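Local coordinates for protein threonine synthase (Brucella melitensis bv. 1, PDB 4F4F) that probably catalyses the last step of threonine biosynthesis, turning O-phospho-L-homoserine and water into L-threonine and phosphate with the help of pyridoxal 5'-phosphate, at residues R79-A84 / M121-R126; A62-F67 / R231-V236; K54-V59 / Y239-L244; M127-L132 / D161-F166. One frame throughout, in Å; residues are numbered along the deposited sequence.

Interaction 1 (R79-A84 / M121-R126)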
loop_
_atom_site.group_PDB
_atom_site.type_symbol
_atom_site.label_atom_id
_atom_site.label_comp_id
_atom_site.label_asym_id
_atom_site.label_seq_id
_atom_site.Cartn_x
_atom_site.Cartn_y
_atom_site.Cartn_z
ATOM N N ARG A 79 18.919 -10.206 5.949
ATOM C CA ARG A 79 19.624 -8.982 6.160
ATOM C C ARG A 79 18.628 -7.928 5.698
ATOM O O ARG A 79 18.422 -6.951 6.349
ATOM C CB ARG A 79 20.860 -9.001 5.290
ATOM C CG ARG A 79 21.728 -7.768 5.256
ATOM C CD ARG A 79 22.788 -8.011 4.176
ATOM N NE ARG A 79 22.457 -7.384 2.888
ATOM C CZ ARG A 79 21.598 -7.813 1.942
ATOM N NH1 ARG A 79 21.450 -7.084 0.839
ATOM N NH2 ARG A 79 20.869 -8.918 2.047
ATOM N N MET A 80 17.987 -8.158 4.565
ATOM C CA MET A 80 17.200 -7.097 3.955
ATOM C C MET A 80 15.881 -6.860 4.742
ATOM O O MET A 80 15.462 -5.725 4.904
ATOM C CB MET A 80 16.988 -7.365 2.463
ATOM C CG MET A 80 16.050 -8.498 2.102
ATOM S SD MET A 80 16.014 -8.744 0.289
ATOM C CE MET A 80 17.626 -9.336 -0.155
ATOM N N VAL A 81 15.297 -7.923 5.294
ATOM C CA VAL A 81 14.106 -7.787 6.162
ATOM C C VAL A 81 14.501 -7.050 7.450
ATOM O O VAL A 81 13.848 -6.102 7.861
ATOM C CB VAL A 81 13.431 -9.155 6.434
ATOM C CG1 VAL A 81 12.310 -9.002 7.441
ATOM C CG2 VAL A 81 12.886 -9.766 5.156
ATOM N N ARG A 82 15.650 -7.424 8.029
ATOM C CA ARG A 82 16.159 -6.760 9.246
ATOM C C ARG A 82 16.401 -5.282 8.971
ATOM O O ARG A 82 16.033 -4.440 9.771
ATOM C CB ARG A 82 17.466 -7.436 9.706
ATOM C CG ARG A 82 17.998 -7.097 11.091
ATOM C CD ARG A 82 18.901 -8.220 11.704
ATOM N NE ARG A 82 18.288 -9.586 11.672
ATOM C CZ ARG A 82 17.311 -10.061 12.489
ATOM N NH1 ARG A 82 16.834 -11.301 12.315
ATOM N NH2 ARG A 82 16.783 -9.334 13.480
ATOM N N GLU A 83 17.023 -4.971 7.840
ATOM C CA GLU A 83 17.337 -3.571 7.492
ATOM C C GLU A 83 16.065 -2.758 7.178
ATOM O O GLU A 83 15.928 -1.629 7.640
ATOM C CB GLU A 83 18.361 -3.508 6.348
ATOM C CG GLU A 83 19.718 -4.017 6.833
ATOM C CD GLU A 83 20.817 -4.024 5.781
ATOM O OE1 GLU A 83 20.508 -3.788 4.590
ATOM O OE2 GLU A 83 21.985 -4.300 6.183
ATOM N N ALA A 84 15.141 -3.352 6.433
ATOM C CA ALA A 84 13.877 -2.725 6.141
ATOM C C ALA A 84 13.146 -2.252 7.413
ATOM O O ALA A 84 12.706 -1.090 7.514
ATOM C CB ALA A 84 12.971 -3.670 5.325
ATOM N N MET A 121 7.185 -0.600 1.049
ATOM C CA MET A 121 8.231 0.046 0.245
ATOM C C MET A 121 9.638 -0.264 0.725
ATOM O O MET A 121 10.546 -0.491 -0.072
ATOM C CB MET A 121 8.080 1.558 0.224
ATOM C CG MET A 121 6.940 1.979 -0.602
ATOM S SD MET A 121 7.352 2.062 -2.343
ATOM C CE MET A 121 6.013 3.246 -2.537
ATOM N N GLN A 122 9.824 -0.262 2.034
ATOM C CA GLN A 122 11.168 -0.377 2.585
ATOM C C GLN A 122 11.744 -1.765 2.256
ATOM O O GLN A 122 12.938 -1.908 2.019
ATOM C CB GLN A 122 11.140 -0.116 4.105
ATOM C CG GLN A 122 10.976 1.343 4.495
ATOM C CD GLN A 122 12.172 2.192 4.118
ATOM O OE1 GLN A 122 13.316 1.707 4.076
ATOM N NE2 GLN A 122 11.910 3.470 3.800
ATOM N N LEU A 123 10.895 -2.772 2.180
ATOM C CA LEU A 123 11.360 -4.113 1.812
ATOM C C LEU A 123 11.442 -4.264 0.294
ATOM O O LEU A 123 12.434 -4.808 -0.234
ATOM C CB LEU A 123 10.458 -5.191 2.434
ATOM C CG LEU A 123 10.863 -6.659 2.188
ATOM C CD1 LEU A 123 12.296 -6.889 2.626
ATOM C CD2 LEU A 123 9.872 -7.646 2.834
ATOM N N LEU A 124 10.394 -3.810 -0.406
ATOM C CA LEU A 124 10.362 -3.828 -1.883
ATOM C C LEU A 124 11.633 -3.217 -2.477
ATOM O O LEU A 124 12.227 -3.781 -3.392
ATOM C CB LEU A 124 9.147 -3.050 -2.442
ATOM C CG LEU A 124 9.110 -2.836 -3.969
ATOM C CD1 LEU A 124 9.131 -4.230 -4.611
ATOM C CD2 LEU A 124 7.882 -2.095 -4.465
ATOM N N ALA A 125 12.047 -2.057 -1.989
ATOM C CA ALA A 125 13.226 -1.387 -2.583
ATOM C C ALA A 125 14.503 -2.251 -2.398
ATOM O O ALA A 125 15.328 -2.340 -3.326
ATOM C CB ALA A 125 13.404 0.026 -2.050
ATOM N N ARG A 126 14.607 -2.941 -1.260
ATOM C CA ARG A 126 15.747 -3.815 -0.974
ATOM C C ARG A 126 15.692 -5.127 -1.734
ATOM O O ARG A 126 16.714 -5.600 -2.220
ATOM C CB ARG A 126 15.896 -4.059 0.544
ATOM C CG ARG A 126 16.272 -2.798 1.289
ATOM C CD ARG A 126 16.319 -2.907 2.804
ATOM N NE ARG A 126 16.927 -1.726 3.431
ATOM C CZ ARG A 126 16.270 -0.587 3.686
ATOM N NH1 ARG A 126 14.982 -0.447 3.361
ATOM N NH2 ARG A 126 16.883 0.422 4.260
#
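Arg126 and Leu123 carry most of this helix-to-helix contact from the 121-126 side. The two helices run roughly antiparallel, with an angle of 144° between their directions and 8.8 Å between the axes. Arg126 leaves its helix with CG anti to the carbonyl carbon (chi1 -67°) and stays extended as far as NE. It therefore lies along helix 79-84, and its CD comes 3.6 Å from Met80 O. The guanidinium then presents one face to the backbone of Glu83 and Ala84, with Ala84 CA 3.8 Å from Arg126 NH1. Two bonds within its own helix hold the guanidinium in this orientation. Arg126 NH1 donates to Gln122 O, from above the carbonyl plane, and to Gln122 OE1 at 2.8 Å, within the amide plane and nearly straight (166°). Glu83 OE1 is 4.3 Å from Arg126 NE, too long for a salt bridge, but the opposite charges may still attract. The other flank is apolar. Leu123 crosses Met80 at about a right angle and Val81 obliquely, its CD1 lying 3.9 Å from Val81 CG2. The backbones come closest at Ala84 and Gln122, and Ala84 CB sits 4.1 Å from Leu123 CB. Helix 56-64 packs on Val81 and Leu123, while helix 148-157 borders Gln122, whose NE2 bonds to Glu155 O.

Interaction 2 (A62-F67 / R231-V236)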
loop_
_atom_site.group_PDB
_atom_site.type_symbol
_atom_site.label_atom_id
_atom_site.label_comp_id
_atom_site.label_asym_id
_atom_site.label_seq_id
_atom_site.Cartn_x
_atom_site.Cartn_y
_atom_site.Cartn_z
ATOM N N ALA A 62 9.357 -15.915 8.374
ATOM C CA ALA A 62 8.521 -17.107 8.318
ATOM C C ALA A 62 7.423 -16.948 7.271
ATOM O O ALA A 62 7.220 -17.864 6.447
ATOM C CB ALA A 62 7.925 -17.448 9.694
ATOM N N VAL A 63 6.746 -15.804 7.266
ATOM C CA VAL A 63 5.529 -15.598 6.453
ATOM C C VAL A 63 5.869 -15.326 4.977
ATOM O O VAL A 63 5.200 -15.815 4.050
ATOM C CB VAL A 63 4.661 -14.494 7.169
ATOM C CG1 VAL A 63 3.625 -13.825 6.300
ATOM C CG2 VAL A 63 4.037 -15.132 8.424
ATOM N N LEU A 64 6.932 -14.571 4.743
ATOM C CA LEU A 64 7.306 -14.148 3.408
ATOM C C LEU A 64 8.216 -15.102 2.617
ATOM O O LEU A 64 8.125 -15.137 1.377
ATOM C CB LEU A 64 7.951 -12.745 3.441
ATOM C CG LEU A 64 7.068 -11.657 4.041
ATOM C CD1 LEU A 64 7.761 -10.317 3.987
ATOM C CD2 LEU A 64 5.673 -11.579 3.390
ATOM N N THR A 65 9.099 -15.842 3.288
ATOM C CA THR A 65 10.074 -16.659 2.584
ATOM C C THR A 65 9.459 -17.587 1.510
ATOM O O THR A 65 9.988 -17.673 0.404
ATOM C CB THR A 65 10.963 -17.465 3.580
ATOM O OG1 THR A 65 11.763 -16.557 4.311
ATOM C CG2 THR A 65 11.919 -18.455 2.904
ATOM N N PRO A 66 8.321 -18.246 1.821
ATOM C CA PRO A 66 7.761 -19.168 0.823
ATOM C C PRO A 66 7.395 -18.456 -0.471
ATOM O O PRO A 66 7.444 -19.066 -1.530
ATOM C CB PRO A 66 6.509 -19.745 1.492
ATOM C CG PRO A 66 6.672 -19.479 2.950
ATOM C CD PRO A 66 7.656 -18.348 3.126
ATOM N N PHE A 67 6.997 -17.188 -0.385
ATOM C CA PHE A 67 6.677 -16.418 -1.578
ATOM C C PHE A 67 7.849 -16.157 -2.528
ATOM O O PHE A 67 7.622 -15.908 -3.727
ATOM C CB PHE A 67 6.019 -15.077 -1.206
ATOM C CG PHE A 67 4.640 -15.213 -0.633
ATOM C CD1 PHE A 67 3.567 -15.490 -1.446
ATOM C CD2 PHE A 67 4.413 -15.055 0.721
ATOM C CE1 PHE A 67 2.286 -15.621 -0.933
ATOM C CE2 PHE A 67 3.138 -15.176 1.266
ATOM C CZ PHE A 67 2.058 -15.445 0.430
ATOM N N ARG A 231 4.388 -4.619 -3.512
ATOM C CA ARG A 231 3.699 -3.661 -2.643
ATOM C C ARG A 231 2.687 -4.353 -1.777
ATOM O O ARG A 231 2.239 -3.794 -0.759
ATOM C CB ARG A 231 2.970 -2.557 -3.444
ATOM C CG ARG A 231 3.889 -1.487 -3.999
ATOM C CD ARG A 231 4.259 -0.444 -2.951
ATOM N NE ARG A 231 3.130 0.429 -2.690
ATOM C CZ ARG A 231 2.792 1.486 -3.439
ATOM N NH1 ARG A 231 3.515 1.848 -4.497
ATOM N NH2 ARG A 231 1.697 2.192 -3.143
ATOM N N ILE A 232 2.219 -5.526 -2.201
ATOM C CA ILE A 232 1.199 -6.197 -1.399
ATOM C C ILE A 232 1.818 -7.207 -0.456
ATOM O O ILE A 232 1.533 -7.214 0.719
ATOM C CB ILE A 232 0.157 -6.891 -2.274
ATOM C CG1 ILE A 232 -0.631 -5.821 -3.068
ATOM C CG2 ILE A 232 -0.779 -7.743 -1.405
ATOM C CD1 ILE A 232 -1.705 -6.442 -3.941
ATOM N N MET A 233 2.688 -8.054 -0.983
ATOM C CA MET A 233 3.239 -9.157 -0.214
ATOM C C MET A 233 3.690 -8.796 1.216
ATOM O O MET A 233 3.362 -9.503 2.149
ATOM C CB MET A 233 4.393 -9.776 -1.005
ATOM C CG MET A 233 5.100 -10.894 -0.301
ATOM S SD MET A 233 6.498 -11.431 -1.310
ATOM C CE MET A 233 7.862 -10.823 -0.361
ATOM N N PRO A 234 4.471 -7.726 1.402
ATOM C CA PRO A 234 4.977 -7.483 2.755
ATOM C C PRO A 234 3.899 -7.162 3.795
ATOM O O PRO A 234 4.124 -7.261 5.014
ATOM C CB PRO A 234 5.923 -6.298 2.574
ATOM C CG PRO A 234 6.277 -6.274 1.128
ATOM C CD PRO A 234 5.043 -6.777 0.434
ATOM N N GLN A 235 2.758 -6.704 3.308
ATOM C CA GLN A 235 1.688 -6.284 4.177
ATOM C C GLN A 235 0.986 -7.465 4.857
ATOM O O GLN A 235 0.356 -7.288 5.902
ATOM C CB GLN A 235 0.723 -5.449 3.386
ATOM C CG GLN A 235 1.366 -4.170 2.902
ATOM C CD GLN A 235 0.348 -3.169 2.416
ATOM O OE1 GLN A 235 0.232 -2.945 1.215
ATOM N NE2 GLN A 235 -0.473 -2.584 3.379
ATOM N N VAL A 236 1.189 -8.662 4.316
ATOM C CA VAL A 236 0.665 -9.891 4.926
ATOM C C VAL A 236 1.169 -10.041 6.377
ATOM O O VAL A 236 0.437 -10.487 7.260
ATOM C CB VAL A 236 1.066 -11.114 4.092
ATOM C CG1 VAL A 236 0.573 -12.414 4.763
ATOM C CG2 VAL A 236 0.516 -11.016 2.675
#
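Met233 is the side chain to follow in this buried contact. Its CB points toward segment 62-67, and CG stands anti to the backbone N (chi1 177°). CG then meets Leu64, whose CD2 is 3.8 Å away. The chain runs straight on to the sulfur, which lies 3.7 Å from Phe67 CB. Relative to the ring of Phe67 the sulfur is oblique, 5.2 Å from the centroid and 47° off the normal, a Met-aromatic contact. Beyond SD the chain bends (chi3 109°), and the terminal CE packs on Met127 SD of helix 117-134.

Leu64 crosses Met233 obliquely. Its CG is anti to the carbonyl carbon, and the two methyls divide the work. CD2 sits tightly against the backbone, 3.3 Å from Met233 O, while CD1 faces Pro234 CA at 4.2 Å. Next to Leu64, Val63 crosses Val236 obliquely; Val236 comes three residues after Met233. Each valine uses the methyl that is anti to its backbone N, and these meet with Val63 CG1 3.7 Å from Val236 CG1. No hydrogen bond joins the two segments, so the surfaces are held by apolar packing.

Leu64 also rests on Phe77 of helix 74-86, and Phe67 on Val270 and Met274 of helix 263-274. Pro234 lies about 11 Å from the bound pyridoxal phosphate, measured from its side chain. The arrangement is a hydrophobic core that joins the N-terminal region of threonine synthase to the pyridoxal-phosphate-dependent enzyme fold, near the cofactor but not touching it.

Interaction 3 (K54-V59 / Y239-L244)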
loop_
_atom_site.group_PDB
_atom_site.type_symbol
_atom_site.label_atom_id
_atom_site.label_comp_id
_atom_site.label_asym_id
_atom_site.label_seq_id
_atom_site.Cartn_x
_atom_site.Cartn_y
_atom_site.Cartn_z
ATOM N N LYS A 54 7.941 -14.387 18.706
ATOM C CA LYS A 54 8.976 -14.024 17.741
ATOM C C LYS A 54 8.876 -12.526 17.424
ATOM O O LYS A 54 7.780 -11.944 17.396
ATOM C CB LYS A 54 8.813 -14.844 16.455
ATOM N N SER A 55 10.011 -11.957 17.061
ATOM C CA SER A 55 10.090 -10.556 16.655
ATOM C C SER A 55 9.321 -10.350 15.358
ATOM O O SER A 55 9.034 -11.317 14.634
ATOM C CB SER A 55 11.553 -10.166 16.457
ATOM O OG SER A 55 12.040 -10.711 15.261
ATOM N N TYR A 56 8.997 -9.089 15.055
ATOM C CA TYR A 56 8.370 -8.735 13.772
ATOM C C TYR A 56 9.192 -9.284 12.617
ATOM O O TYR A 56 8.645 -9.880 11.695
ATOM C CB TYR A 56 8.201 -7.198 13.606
ATOM C CG TYR A 56 7.407 -6.829 12.383
ATOM C CD1 TYR A 56 8.015 -6.718 11.143
ATOM C CD2 TYR A 56 6.036 -6.650 12.450
ATOM C CE1 TYR A 56 7.307 -6.407 10.003
ATOM C CE2 TYR A 56 5.304 -6.318 11.322
ATOM C CZ TYR A 56 5.924 -6.209 10.093
ATOM O OH TYR A 56 5.187 -5.912 8.965
ATOM N N VAL A 57 10.513 -9.069 12.666
ATOM C CA VAL A 57 11.395 -9.555 11.620
ATOM C C VAL A 57 11.323 -11.077 11.496
ATOM O O VAL A 57 11.230 -11.586 10.421
ATOM C CB VAL A 57 12.842 -9.075 11.861
ATOM C CG1 VAL A 57 13.853 -9.816 10.984
ATOM C CG2 VAL A 57 12.906 -7.575 11.642
ATOM N N GLU A 58 11.342 -11.795 12.600
ATOM C CA GLU A 58 11.273 -13.247 12.543
ATOM C C GLU A 58 9.955 -13.755 11.974
ATOM O O GLU A 58 9.932 -14.734 11.238
ATOM C CB GLU A 58 11.492 -13.837 13.930
ATOM C CG GLU A 58 12.918 -13.708 14.436
ATOM C CD GLU A 58 13.016 -14.074 15.910
ATOM O OE1 GLU A 58 12.111 -13.742 16.709
ATOM O OE2 GLU A 58 14.002 -14.677 16.293
ATOM N N VAL A 59 8.847 -13.084 12.295
ATOM C CA VAL A 59 7.570 -13.475 11.754
ATOM C C VAL A 59 7.543 -13.195 10.250
ATOM O O VAL A 59 7.051 -13.999 9.473
ATOM C CB VAL A 59 6.399 -12.767 12.465
ATOM C CG1 VAL A 59 5.066 -13.027 11.761
ATOM C CG2 VAL A 59 6.314 -13.228 13.927
ATOM N N TYR A 239 -0.723 -8.604 9.628
ATOM C CA TYR A 239 -1.929 -9.367 9.992
ATOM C C TYR A 239 -1.570 -10.535 10.904
ATOM O O TYR A 239 -2.182 -10.713 11.950
ATOM C CB TYR A 239 -2.672 -9.859 8.769
ATOM C CG TYR A 239 -3.283 -8.747 8.007
ATOM C CD1 TYR A 239 -4.551 -8.290 8.316
ATOM C CD2 TYR A 239 -2.604 -8.146 6.959
ATOM C CE1 TYR A 239 -5.119 -7.258 7.604
ATOM C CE2 TYR A 239 -3.146 -7.078 6.267
ATOM C CZ TYR A 239 -4.426 -6.666 6.595
ATOM O OH TYR A 239 -5.004 -5.671 5.890
ATOM N N PHE A 240 -0.511 -11.268 10.570
ATOM C CA PHE A 240 0.016 -12.269 11.475
ATOM C C PHE A 240 0.470 -11.726 12.838
ATOM O O PHE A 240 0.113 -12.277 13.888
ATOM C CB PHE A 240 1.180 -13.050 10.830
ATOM C CG PHE A 240 0.720 -14.140 9.866
ATOM C CD1 PHE A 240 0.387 -13.838 8.548
ATOM C CD2 PHE A 240 0.655 -15.453 10.269
ATOM C CE1 PHE A 240 0.001 -14.830 7.663
ATOM C CE2 PHE A 240 0.233 -16.439 9.398
ATOM C CZ PHE A 240 -0.085 -16.136 8.099
ATOM N N THR A 241 1.278 -10.681 12.838
ATOM C CA THR A 241 1.848 -10.202 14.114
ATOM C C THR A 241 0.740 -9.656 15.042
ATOM O O THR A 241 0.728 -9.936 16.249
ATOM C CB THR A 241 2.998 -9.213 13.903
ATOM O OG1 THR A 241 2.524 -8.027 13.210
ATOM C CG2 THR A 241 4.166 -9.901 13.125
ATOM N N ALA A 242 -0.174 -8.862 14.502
ATOM C CA ALA A 242 -1.319 -8.391 15.289
ATOM C C ALA A 242 -2.158 -9.553 15.823
ATOM O O ALA A 242 -2.490 -9.582 17.005
ATOM C CB ALA A 242 -2.185 -7.455 14.452
ATOM N N ALA A 243 -2.477 -10.525 14.968
ATOM C CA ALA A 243 -3.331 -11.639 15.367
ATOM C C ALA A 243 -2.612 -12.498 16.415
ATOM O O ALA A 243 -3.242 -12.994 17.366
ATOM C CB ALA A 243 -3.755 -12.493 14.165
ATOM N N LEU A 244 -1.293 -12.640 16.297
ATOM C CA LEU A 244 -0.531 -13.381 17.305
ATOM C C LEU A 244 -0.566 -12.682 18.662
ATOM O O LEU A 244 -0.664 -13.331 19.708
ATOM C CB LEU A 244 0.933 -13.548 16.880
ATOM C CG LEU A 244 1.225 -14.551 15.788
ATOM C CD1 LEU A 244 2.659 -14.307 15.210
ATOM C CD2 LEU A 244 1.026 -15.980 16.356
#
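A capping box starts helix 56-64, and the first turn of that helix packs on helix 236-245. Ser55 holds the N-cap position. Its OG accepts from Glu58 N at 3.0 Å, and Glu58 returns the bond, with OE1 accepting from Ser55 N at 2.8 Å through its anti lone pair. Both bonds are close to straight. They fix the helix start. Val59 points toward the other helix, and Tyr56 reaches it with its ring.

Thr241 is the centre of the packing. Its OG1 takes the crowded position between the backbone N and the carbonyl carbon (chi1 62°). This leaves CG2 anti to the carbonyl carbon and directed at Val59, where it comes 3.5 Å from Val59 CG1. The two side chains cross obliquely. Val59 spreads its methyls over two further partners. CG1 also touches Phe240 CB at 4.0 Å, whereas CG2 meets Leu244 CD1 tip to tip, again at 4.0 Å. The ring of Phe240 leads away from this contact.

Tyr56 crosses Thr241 at about a right angle. CG is anti to the backbone N (chi1 -173°), which swings the ring across Thr241, with its CD2-CE2 side nearest. Tyr56 CE2 lies 3.8 Å from Thr241 OG1, and the approach to the ring is oblique. That hydroxyl also makes a weak hydrogen bond to Tyr238 O.

Tyr56 stacks edge-to-face with Tyr85 of helix 74-86. Helix 236-245 also packs on helix 263-274, through Tyr239 and Phe240, and on strand 253-258 of the mixed sheet.

Interaction 4 (M127-L132 / D161-F166)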
loop_
_atom_site.group_PDB
_atom_site.type_symbol
_atom_site.label_atom_id
_atom_site.label_comp_id
_atom_site.label_asym_id
_atom_site.label_seq_id
_atom_site.Cartn_x
_atom_site.Cartn_y
_atom_site.Cartn_z
ATOM N N MET A 127 14.510 -5.709 -1.867
ATOM C CA MET A 127 14.347 -6.923 -2.656
ATOM C C MET A 127 14.708 -6.624 -4.105
ATOM O O MET A 127 15.411 -7.391 -4.749
ATOM C CB MET A 127 12.903 -7.458 -2.570
ATOM C CG MET A 127 12.551 -7.959 -1.182
ATOM S SD MET A 127 11.048 -8.911 -1.130
ATOM C CE MET A 127 9.784 -7.729 -1.644
ATOM N N MET A 128 14.209 -5.491 -4.618
ATOM C CA MET A 128 14.482 -5.100 -5.986
ATOM C C MET A 128 15.981 -4.859 -6.180
ATOM O O MET A 128 16.535 -5.265 -7.186
ATOM C CB MET A 128 13.685 -3.867 -6.382
ATOM C CG MET A 128 13.877 -3.481 -7.847
ATOM S SD MET A 128 12.894 -2.041 -8.369
ATOM C CE MET A 128 11.245 -2.502 -7.841
ATOM N N ASP A 129 16.635 -4.218 -5.216
ATOM C CA ASP A 129 18.088 -3.951 -5.317
ATOM C C ASP A 129 18.876 -5.269 -5.452
ATOM O O ASP A 129 19.825 -5.377 -6.229
ATOM C CB ASP A 129 18.530 -3.192 -4.073
ATOM C CG ASP A 129 19.603 -2.167 -4.340
ATOM O OD1 ASP A 129 19.550 -1.452 -5.357
ATOM O OD2 ASP A 129 20.454 -2.010 -3.458
ATOM N N TYR A 130 18.420 -6.276 -4.720
ATOM C CA TYR A 130 19.046 -7.579 -4.701
ATOM C C TYR A 130 18.821 -8.294 -6.038
ATOM O O TYR A 130 19.769 -8.836 -6.623
ATOM C CB TYR A 130 18.546 -8.442 -3.520
ATOM C CG TYR A 130 19.152 -9.810 -3.558
ATOM C CD1 TYR A 130 18.520 -10.833 -4.253
ATOM C CD2 TYR A 130 20.389 -10.071 -2.964
ATOM C CE1 TYR A 130 19.081 -12.097 -4.321
ATOM C CE2 TYR A 130 20.965 -11.335 -3.039
ATOM C CZ TYR A 130 20.299 -12.336 -3.727
ATOM O OH TYR A 130 20.835 -13.612 -3.853
ATOM N N VAL A 131 17.577 -8.298 -6.520
ATOM C CA VAL A 131 17.273 -8.953 -7.797
ATOM C C VAL A 131 18.041 -8.324 -8.972
ATOM O O VAL A 131 18.589 -9.043 -9.832
ATOM C CB VAL A 131 15.753 -8.954 -8.070
ATOM C CG1 VAL A 131 15.477 -9.347 -9.511
ATOM C CG2 VAL A 131 15.041 -9.830 -7.040
ATOM N N LEU A 132 18.070 -6.988 -9.024
ATOM C CA LEU A 132 18.825 -6.257 -10.037
ATOM C C LEU A 132 20.322 -6.616 -9.985
ATOM O O LEU A 132 20.900 -6.938 -11.004
ATOM C CB LEU A 132 18.635 -4.736 -9.864
ATOM C CG LEU A 132 17.233 -4.163 -10.156
ATOM C CD1 LEU A 132 17.143 -2.702 -9.694
ATOM C CD2 LEU A 132 16.887 -4.258 -11.653
ATOM N N ASP A 161 21.693 0.666 -4.063
ATOM C CA ASP A 161 22.852 0.624 -4.929
ATOM C C ASP A 161 22.490 0.629 -6.431
ATOM O O ASP A 161 23.195 1.238 -7.225
ATOM C CB ASP A 161 23.719 -0.602 -4.600
ATOM C CG ASP A 161 24.186 -0.638 -3.120
ATOM O OD1 ASP A 161 24.353 0.435 -2.483
ATOM O OD2 ASP A 161 24.408 -1.759 -2.600
ATOM N N ASN A 162 21.402 -0.035 -6.807
ATOM C CA ASN A 162 21.140 -0.363 -8.217
ATOM C C ASN A 162 19.990 0.422 -8.877
ATOM O O ASN A 162 19.605 0.111 -10.012
ATOM C CB ASN A 162 20.925 -1.873 -8.359
ATOM C CG ASN A 162 22.146 -2.659 -7.900
ATOM O OD1 ASN A 162 22.069 -3.564 -7.066
ATOM N ND2 ASN A 162 23.273 -2.274 -8.394
ATOM N N THR A 163 19.503 1.443 -8.169
ATOM C CA THR A 163 18.374 2.266 -8.620
ATOM C C THR A 163 18.668 3.753 -8.441
ATOM O O THR A 163 19.526 4.137 -7.628
ATOM C CB THR A 163 17.061 1.921 -7.885
ATOM O OG1 THR A 163 17.241 2.072 -6.470
ATOM C CG2 THR A 163 16.617 0.502 -8.222
ATOM N N ASP A 164 18.037 4.551 -9.307
ATOM C CA ASP A 164 17.944 6.012 -9.183
ATOM C C ASP A 164 16.434 6.271 -9.270
ATOM O O ASP A 164 15.721 5.639 -10.084
ATOM C CB ASP A 164 18.693 6.723 -10.314
ATOM C CG ASP A 164 20.195 6.443 -10.277
ATOM O OD1 ASP A 164 20.862 6.943 -9.365
ATOM O OD2 ASP A 164 20.708 5.681 -11.130
ATOM N N ILE A 165 15.950 7.160 -8.425
ATOM C CA ILE A 165 14.537 7.434 -8.358
ATOM C C ILE A 165 14.225 8.890 -8.680
ATOM O O ILE A 165 14.921 9.812 -8.212
ATOM C CB ILE A 165 13.957 6.985 -6.994
ATOM C CG1 ILE A 165 12.427 7.190 -6.952
ATOM C CG2 ILE A 165 14.672 7.723 -5.886
ATOM C CD1 ILE A 165 11.637 6.393 -5.926
ATOM N N PHE A 166 13.217 9.071 -9.534
ATOM C CA PHE A 166 12.747 10.368 -9.960
ATOM C C PHE A 166 11.241 10.434 -9.661
ATOM O O PHE A 166 10.460 9.620 -10.161
ATOM C CB PHE A 166 12.989 10.577 -11.476
ATOM C CG PHE A 166 14.427 10.398 -11.885
ATOM C CD1 PHE A 166 14.990 9.131 -11.919
ATOM C CD2 PHE A 166 15.223 11.486 -12.189
ATOM C CE1 PHE A 166 16.332 8.972 -12.261
ATOM C CE2 PHE A 166 16.547 11.330 -12.533
ATOM C CZ PHE A 166 17.109 10.073 -12.585
HETATM O O HOH W 1 16.677 -0.589 -5.367
#
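Helix 127-132 comes up to the turn that leads into strand 163-166, and the backbones are nearest at Asp129 and Asn162, whose CA atoms are 5.5 Å apart. The carboxylate of Asp129 reaches across and grips two consecutive backbone N-H groups. OD1 accepts from Asn162 N at 2.7 Å, with an angle of 154° at the hydrogen. OD2 accepts from Asp161 N at 3.0 Å, a slightly straighter bond (160°). Each oxygen uses its syn lone pair, so the two donors enter on the side between the oxygens. A water extends the grip. It donates to Asp129 OD1 at 3.0 Å and accepts from Thr163 OG1 at 2.9 Å. Thr163 OG1 takes the crowded position between backbone N and carbonyl carbon (chi1 57°), while CG2 is anti to the carbonyl carbon. That methyl meets Leu132 CD1 at 3.6 Å, the side chains crossing at about a right angle. Leu132 CB also touches Asn162 CB at 4.0 Å. Leu132 further rests on Ala139 of the neighbouring strand 139-144. The side chain of Asp161 crosses that of Asp129 at about a right angle, with Asp161 OD2 4.1 Å from Asp129 OD2. This like charge would tend to raise the proton affinity of Asp129. The two N-H donors and the water work the other way, so Asp129 is probably ionised, its charge spread over both bonded oxygens.

How the interactions relate
Interactions 1, 2 and 3 form a continuous packed layer, with centres 12 to 16 Å apart. Helix 56-64 serves interactions 2 and 3, and Val63 there touches Phe240. Leu123 of interaction 1 packs on Leu64 and Pro234 of interaction 2. Interaction 4 extends the chain of contacts along helix 117-134, shared with interaction 1, to the parallel sheet. It lies about 27 Å from interaction 3, centre to centre. In sequence, interaction 1 closes before interaction 4 opens; interaction 2 spans both, and interaction 3 spans all. The N-terminal helices are thus packed onto the cofactor-binding fold at points distant in sequence, partly on the helix that starts at Lys117, the predicted cofactor-attachment lysine.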